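PDB 3RCN: beta-N-acetylhexosaminidase from Arthrobacter aurescens, which probably hydrolyses terminal non-reducing N-acetyl-D-hexosamine residues from N-acetyl-beta-D-hexosaminides, as a glycoside hydrolase of family 20. Local coordinates for residues 409-413 and 422-427; 417-421 and 466-470; 204-209 and 528-532. All coordinates share one frame; numbering follows the deposited sequence.

Contact 1. Residues 409-413 and 422-427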
# COMPACT_ATOMS: atom_id res chain seq x y z
N ASP A 409 -4.41 -10.62 -17.33
CA ASP A 409 -3.98 -11.82 -16.63
C ASP A 409 -3.24 -12.76 -17.60
O ASP A 409 -2.58 -13.70 -17.17
CB ASP A 409 -5.17 -12.53 -15.94
CG ASP A 409 -6.32 -12.84 -16.91
OD1 ASP A 409 -6.84 -13.98 -16.85
OD2 ASP A 409 -6.73 -11.96 -17.70
N HIS A 410 -3.31 -12.47 -18.89
CA HIS A 410 -2.67 -13.33 -19.88
C HIS A 410 -1.18 -13.05 -20.00
O HIS A 410 -0.76 -11.90 -19.96
CB HIS A 410 -3.31 -13.20 -21.27
CG HIS A 410 -4.70 -13.73 -21.35
ND1 HIS A 410 -5.34 -13.94 -22.55
CD2 HIS A 410 -5.58 -14.08 -20.39
CE1 HIS A 410 -6.56 -14.39 -22.32
NE2 HIS A 410 -6.73 -14.49 -21.02
N ARG A 411 -0.42 -14.13 -20.22
CA ARG A 411 1.03 -14.10 -20.31
C ARG A 411 1.56 -13.08 -21.32
O ARG A 411 1.00 -12.91 -22.39
CB ARG A 411 1.54 -15.48 -20.67
CG ARG A 411 1.16 -15.94 -22.06
CD ARG A 411 0.83 -17.41 -22.02
NE ARG A 411 0.30 -17.90 -23.28
CZ ARG A 411 0.95 -18.73 -24.09
NH1 ARG A 411 2.16 -19.15 -23.77
NH2 ARG A 411 0.38 -19.14 -25.21
N GLN A 412 2.65 -12.41 -20.95
CA GLN A 412 3.20 -11.30 -21.73
C GLN A 412 4.24 -11.73 -22.75
O GLN A 412 4.74 -10.92 -23.52
CB GLN A 412 3.79 -10.25 -20.78
CG GLN A 412 2.79 -9.85 -19.73
CD GLN A 412 3.22 -8.69 -18.87
OE1 GLN A 412 3.74 -7.69 -19.36
NE2 GLN A 412 2.99 -8.82 -17.57
N ALA A 413 4.57 -13.01 -22.74
CA ALA A 413 5.51 -13.53 -23.72
C ALA A 413 5.33 -15.04 -23.88
O ALA A 413 4.76 -15.69 -23.01
CB ALA A 413 6.94 -13.20 -23.31
N VAL A 422 -0.91 -18.30 -18.70
CA VAL A 422 -2.28 -18.65 -19.04
C VAL A 422 -2.77 -17.73 -20.14
O VAL A 422 -2.27 -16.62 -20.31
CB VAL A 422 -3.25 -18.54 -17.83
CG1 VAL A 422 -2.95 -19.59 -16.77
CG2 VAL A 422 -3.24 -17.13 -17.24
N GLY A 423 -3.75 -18.19 -20.90
CA GLY A 423 -4.32 -17.38 -21.96
C GLY A 423 -3.38 -17.28 -23.14
O GLY A 423 -2.42 -18.04 -23.25
N PHE A 424 -3.69 -16.34 -24.02
CA PHE A 424 -2.90 -16.08 -25.22
C PHE A 424 -1.68 -15.25 -24.90
O PHE A 424 -1.66 -14.52 -23.90
CB PHE A 424 -3.76 -15.36 -26.26
CG PHE A 424 -5.14 -15.94 -26.42
CD1 PHE A 424 -5.31 -17.21 -26.94
CD2 PHE A 424 -6.26 -15.23 -26.03
CE1 PHE A 424 -6.57 -17.75 -27.08
CE2 PHE A 424 -7.52 -15.76 -26.18
CZ PHE A 424 -7.67 -17.02 -26.70
N VAL A 425 -0.65 -15.32 -25.75
CA VAL A 425 0.45 -14.40 -25.58
C VAL A 425 -0.08 -13.03 -25.95
O VAL A 425 -0.50 -12.81 -27.08
CB VAL A 425 1.63 -14.72 -26.53
CG1 VAL A 425 2.72 -13.64 -26.40
CG2 VAL A 425 2.19 -16.11 -26.26
N THR A 426 -0.01 -12.10 -25.01
CA THR A 426 -0.46 -10.74 -25.28
C THR A 426 0.67 -9.80 -24.90
O THR A 426 0.92 -9.56 -23.71
CB THR A 426 -1.66 -10.39 -24.39
OG1 THR A 426 -2.66 -11.42 -24.50
CG2 THR A 426 -2.22 -9.02 -24.77
N THR A 427 1.30 -9.20 -25.89
CA THR A 427 2.56 -8.52 -25.63
C THR A 427 2.35 -7.02 -25.54
O THR A 427 1.27 -6.51 -25.83
CB THR A 427 3.58 -8.81 -26.73
OG1 THR A 427 3.13 -8.23 -27.96
CG2 THR A 427 3.75 -10.31 -26.93
O HOH W 1 -0.38 -15.52 -17.56
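V422 turns its carbonyl to R411: R411 N donates to V422 O over 3.1 Å, and a water joins V422 N to D409 O. At G423 the backbone meets two side chains. Its CA stands above the centre of the H410 imidazole, 3.6 Å from the centroid and 7° off the normal, a CH-pi contact; a CB here would run into H410 CG. Its carbonyl takes R411 NE, with G423 O 2.7 Å away but the donor above the carbonyl plane and the N-H...O angle 139°, well short of straight. R411 reaches it because its chain bends at chi2 (-142°), and its NH2 continues to the carbonyl of R533. F424 lies beside H410 with the rings oblique to each other, F424 CD2 3.8 Å from H410 CE1. V425 places CG2 over one face of the R411 guanidinium, 3.6 Å from R411 CZ. T426 N then donates nearly straight to R411 O (2.9 Å), and T427 CG2 packs on Q412 O at 3.6 Å just before a helix that its hydroxyl caps. The paired residues advance in the same sense within the long excursion after barrel strand 397-400, a beta-alpha loop of the TIM-barrel catalytic domain.

Contact 2. Residues 417-421 and 466-470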
# COMPACT_ATOMS: atom_id res chain seq x y z
N ASP A 417 9.42 -19.05 -19.03
CA ASP A 417 9.94 -18.14 -18.00
C ASP A 417 8.94 -17.13 -17.42
O ASP A 417 9.22 -16.51 -16.40
CB ASP A 417 11.21 -17.46 -18.48
CG ASP A 417 12.41 -18.37 -18.40
OD1 ASP A 417 13.03 -18.45 -17.31
OD2 ASP A 417 12.72 -19.04 -19.42
N GLU A 418 7.78 -16.99 -18.04
CA GLU A 418 6.72 -16.15 -17.49
C GLU A 418 6.01 -16.90 -16.36
O GLU A 418 5.76 -18.10 -16.46
CB GLU A 418 5.72 -15.76 -18.59
CG GLU A 418 6.33 -15.04 -19.80
CD GLU A 418 7.10 -13.77 -19.42
OE1 GLU A 418 6.53 -12.94 -18.66
OE2 GLU A 418 8.26 -13.61 -19.85
N PRO A 419 5.69 -16.20 -15.26
CA PRO A 419 5.01 -16.79 -14.10
C PRO A 419 3.54 -17.22 -14.34
O PRO A 419 2.77 -16.43 -14.85
CB PRO A 419 5.05 -15.65 -13.05
CG PRO A 419 5.23 -14.40 -13.85
CD PRO A 419 6.05 -14.78 -15.04
N VAL A 420 3.19 -18.45 -13.94
CA VAL A 420 1.85 -19.01 -14.14
C VAL A 420 1.22 -18.62 -15.48
O VAL A 420 0.22 -17.90 -15.51
CB VAL A 420 0.89 -18.60 -13.01
CG1 VAL A 420 -0.33 -19.52 -12.96
CG2 VAL A 420 1.62 -18.59 -11.67
N PRO A 421 1.82 -19.07 -16.59
CA PRO A 421 1.35 -18.65 -17.92
C PRO A 421 -0.03 -19.20 -18.27
O PRO A 421 -0.26 -20.41 -18.23
CB PRO A 421 2.41 -19.24 -18.85
CG PRO A 421 2.88 -20.45 -18.13
CD PRO A 421 2.89 -20.09 -16.68
N ARG A 466 2.07 -8.93 -7.67
CA ARG A 466 1.76 -9.71 -8.85
C ARG A 466 0.76 -8.98 -9.76
O ARG A 466 0.88 -9.00 -10.99
CB ARG A 466 1.25 -11.10 -8.46
CG ARG A 466 2.34 -11.99 -7.87
CD ARG A 466 2.52 -13.25 -8.70
NE ARG A 466 2.81 -12.93 -10.09
CZ ARG A 466 2.20 -13.47 -11.14
NH1 ARG A 466 1.26 -14.40 -11.00
NH2 ARG A 466 2.55 -13.09 -12.36
N VAL A 467 -0.20 -8.30 -9.16
CA VAL A 467 -1.12 -7.50 -9.95
C VAL A 467 -0.40 -6.41 -10.74
O VAL A 467 -0.73 -6.12 -11.90
CB VAL A 467 -2.23 -6.88 -9.07
CG1 VAL A 467 -2.92 -5.74 -9.82
CG2 VAL A 467 -3.24 -7.96 -8.63
N GLN A 468 0.62 -5.80 -10.13
CA GLN A 468 1.39 -4.75 -10.79
C GLN A 468 2.20 -5.31 -11.96
O GLN A 468 2.36 -4.67 -13.01
CB GLN A 468 2.33 -4.06 -9.79
CG GLN A 468 1.59 -3.28 -8.73
CD GLN A 468 2.53 -2.59 -7.78
OE1 GLN A 468 3.66 -3.05 -7.56
NE2 GLN A 468 2.09 -1.48 -7.20
N PHE A 469 2.70 -6.52 -11.76
CA PHE A 469 3.48 -7.19 -12.77
C PHE A 469 2.55 -7.44 -13.97
O PHE A 469 2.93 -7.21 -15.13
CB PHE A 469 4.03 -8.49 -12.18
CG PHE A 469 4.76 -9.34 -13.18
CD1 PHE A 469 4.08 -10.25 -13.97
CD2 PHE A 469 6.13 -9.23 -13.32
CE1 PHE A 469 4.76 -11.03 -14.89
CE2 PHE A 469 6.81 -10.00 -14.24
CZ PHE A 469 6.12 -10.90 -15.03
N ALA A 470 1.34 -7.89 -13.69
CA ALA A 470 0.38 -8.21 -14.74
C ALA A 470 -0.04 -6.94 -15.48
O ALA A 470 -0.07 -6.91 -16.70
CB ALA A 470 -0.85 -8.92 -14.16
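P419 wedges its ring against helix 464-471, so that a loop following one strand of the TIM barrel packs on the helix that follows the next, 449-456. The close part is small: the proline ring on one phenyl and one guanidinium. P419 CG lies 3.6 Å from F469 CE1, and P419 CD 3.9 Å from F469 CZ, the two side chains coming from opposite directions; the approach to the phenyl ring is oblique. F469 extends to meet the proline because its CG stands opposite the backbone N (chi1 175°). Beside it, P419 CB sits over one face of the R466 guanidinium, 3.6 Å from R466 NH2, in the conformer given; R466 was modelled in two, so this half is less certain. A glycine in place of P419, lacking CB, CG and CD, would probably leave a gap against F469 CE1 and CZ and the R466 guanidinium without its cover. The looser margins are also buried rather than open to solvent. V420 CG2 stays 4.3 Å from R466 NH1, while the polar end of E418 is committed elsewhere, its OE2 forming a salt bridge with R514. Its other oxygen, OE1, comes near the plane of the F469 ring, at the edge, 4.2 Å from F469 CZ.

Contact 3. Residues 204-209 and 528-532; sequences LGSWRA and VEGWK. With SO4 (sulfate ion), chain G.
R208 lays its aliphatic chain across the indole of W531. R208 CD is 3.5 Å from the centroid of the six-membered ring and 10° off its normal, a CH-pi contact over the face. The guanidinium carries on across the same indole, tilted 24° from its plane, and R208 CZ lies 4.8 Å from the centroid of the five-membered ring, 25° off the normal: a cation-pi pair. The chain of R208 runs extended from CG to NE, which carries the charged end past CD and along the ring, and W207 CZ2 lies over one face of the R208 guanidinium. R208 is held at the base by an ST turn, its backbone N donating to S206 OG over 3.2 Å, and that hydroxyl in turn approaches W531 CB at 3.9 Å. S206 N also donates to E529 O (2.8 Å), the one direct backbone bond between the segments. Next to it G205 CA packs on V528 CG1 at 3.6 Å; a side chain on G205 would collide with E529 O. A water bridges L204 O and E529 N. K532 NZ bonds a sulfate and R208 NE a glycerol, both probably from the crystallisation liquor; the R208 side chain is about 10 Å from that of E316, the predicted proton donor. This is consistent with loops beside the catalytic end of a TIM barrel, the tail after helix 491-508 packing on the loop between strands 198-199 and 217-218.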
# COMPACT_ATOMS: atom_id res chain seq x y z
N LEU A 204 -3.55 -23.88 -6.87
CA LEU A 204 -2.23 -23.39 -7.18
C LEU A 204 -1.98 -23.60 -8.67
O LEU A 204 -1.80 -24.73 -9.12
CB LEU A 204 -1.20 -24.17 -6.36
CG LEU A 204 0.25 -23.80 -6.63
CD1 LEU A 204 0.43 -22.31 -6.38
CD2 LEU A 204 1.19 -24.65 -5.77
N GLY A 205 -1.95 -22.51 -9.44
CA GLY A 205 -1.87 -22.62 -10.88
C GLY A 205 -3.25 -22.85 -11.48
O GLY A 205 -4.26 -22.63 -10.81
N SER A 206 -3.29 -23.29 -12.74
CA SER A 206 -4.54 -23.64 -13.40
C SER A 206 -5.30 -24.68 -12.57
O SER A 206 -4.68 -25.57 -12.00
CB SER A 206 -4.26 -24.22 -14.79
OG SER A 206 -5.45 -24.67 -15.42
N TRP A 207 -6.63 -24.56 -12.50
CA TRP A 207 -7.43 -25.57 -11.79
C TRP A 207 -7.23 -26.96 -12.41
O TRP A 207 -7.47 -27.99 -11.76
CB TRP A 207 -8.93 -25.20 -11.74
CG TRP A 207 -9.58 -25.16 -13.10
CD1 TRP A 207 -9.73 -24.07 -13.90
CD2 TRP A 207 -10.16 -26.26 -13.81
NE1 TRP A 207 -10.35 -24.42 -15.07
CE2 TRP A 207 -10.63 -25.76 -15.04
CE3 TRP A 207 -10.33 -27.62 -13.52
CZ2 TRP A 207 -11.27 -26.57 -15.99
CZ3 TRP A 207 -10.95 -28.43 -14.46
CH2 TRP A 207 -11.41 -27.90 -15.68
N ARG A 208 -6.75 -26.99 -13.65
CA ARG A 208 -6.53 -28.24 -14.36
C ARG A 208 -5.39 -29.08 -13.79
O ARG A 208 -5.27 -30.26 -14.12
CB ARG A 208 -6.31 -27.96 -15.85
CG ARG A 208 -7.58 -27.51 -16.55
CD ARG A 208 -7.32 -26.96 -17.93
NE ARG A 208 -8.49 -26.22 -18.40
CZ ARG A 208 -9.59 -26.79 -18.86
NH1 ARG A 208 -10.61 -26.03 -19.26
NH2 ARG A 208 -9.69 -28.11 -18.92
N ALA A 209 -4.56 -28.48 -12.95
CA ALA A 209 -3.46 -29.22 -12.34
C ALA A 209 -3.91 -29.84 -11.02
O ALA A 209 -3.19 -30.64 -10.42
CB ALA A 209 -2.26 -28.30 -12.12
N VAL A 528 4.74 -24.01 -11.07
CA VAL A 528 3.33 -23.67 -10.96
C VAL A 528 2.73 -23.70 -12.34
O VAL A 528 3.07 -22.88 -13.19
CB VAL A 528 3.12 -22.28 -10.31
CG1 VAL A 528 1.64 -21.93 -10.26
CG2 VAL A 528 3.73 -22.25 -8.91
N GLU A 529 1.86 -24.68 -12.56
CA GLU A 529 1.32 -24.99 -13.88
C GLU A 529 0.29 -23.97 -14.34
O GLU A 529 -0.65 -23.66 -13.62
CB GLU A 529 0.65 -26.36 -13.84
CG GLU A 529 1.37 -27.42 -14.65
CD GLU A 529 0.88 -28.81 -14.33
OE1 GLU A 529 -0.19 -29.21 -14.84
OE2 GLU A 529 1.57 -29.51 -13.56
N GLY A 530 0.47 -23.46 -15.55
CA GLY A 530 -0.52 -22.59 -16.16
C GLY A 530 -1.32 -23.36 -17.20
O GLY A 530 -1.31 -24.59 -17.22
N TRP A 531 -2.06 -22.63 -18.03
CA TRP A 531 -2.72 -23.22 -19.18
C TRP A 531 -2.51 -22.33 -20.41
O TRP A 531 -3.09 -21.26 -20.51
CB TRP A 531 -4.21 -23.34 -18.87
CG TRP A 531 -4.95 -24.23 -19.81
CD1 TRP A 531 -5.92 -23.86 -20.71
CD2 TRP A 531 -4.78 -25.64 -19.97
NE1 TRP A 531 -6.35 -24.96 -21.40
CE2 TRP A 531 -5.67 -26.06 -20.97
CE3 TRP A 531 -3.95 -26.59 -19.36
CZ2 TRP A 531 -5.76 -27.39 -21.37
CZ3 TRP A 531 -4.05 -27.91 -19.76
CH2 TRP A 531 -4.95 -28.30 -20.75
N LYS A 532 -1.76 -22.83 -21.39
CA LYS A 532 -1.34 -21.99 -22.51
C LYS A 532 -2.30 -22.06 -23.69
O LYS A 532 -2.50 -23.13 -24.26
CB LYS A 532 0.05 -22.38 -22.99
CG LYS A 532 1.18 -22.09 -22.03
CD LYS A 532 2.51 -22.36 -22.71
CE LYS A 532 3.66 -22.24 -21.71
NZ LYS A 532 5.00 -22.51 -22.32
S SO4 G . 4.54 -21.44 -26.32
O1 SO4 G . 5.23 -22.16 -25.25
O2 SO4 G . 4.63 -20.00 -26.14
O3 SO4 G . 5.15 -21.80 -27.60
O4 SO4 G . 3.13 -21.82 -26.33
O HOH W 2 0.35 -25.90 -10.25

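In the fold
Contact 2 is buried throughout and rests on a proline packed against a phenyl ring and a guanidinium; contact 1 is partly buried and mixes backbone bonds with CH-pi packing; contact 3, farthest from the chain centre, has an exposed arginine-indole pair. Contacts 1 and 2 share the excursion between strands 397-400 and 422-423, and Q412 NE2 ties them by a probable hydrogen bond to F469 O. Contacts 1 and 3 meet in a two-stranded parallel sheet, 422-423 beside 531-532, where G423 N lies 3.2 Å from W531 O. Contacts 2 and 3 touch through V420 CG2 and V528 CG1, 3.6 Å apart. Along the chain, contact 3 closes a loop within which contacts 1 and 2 are nested.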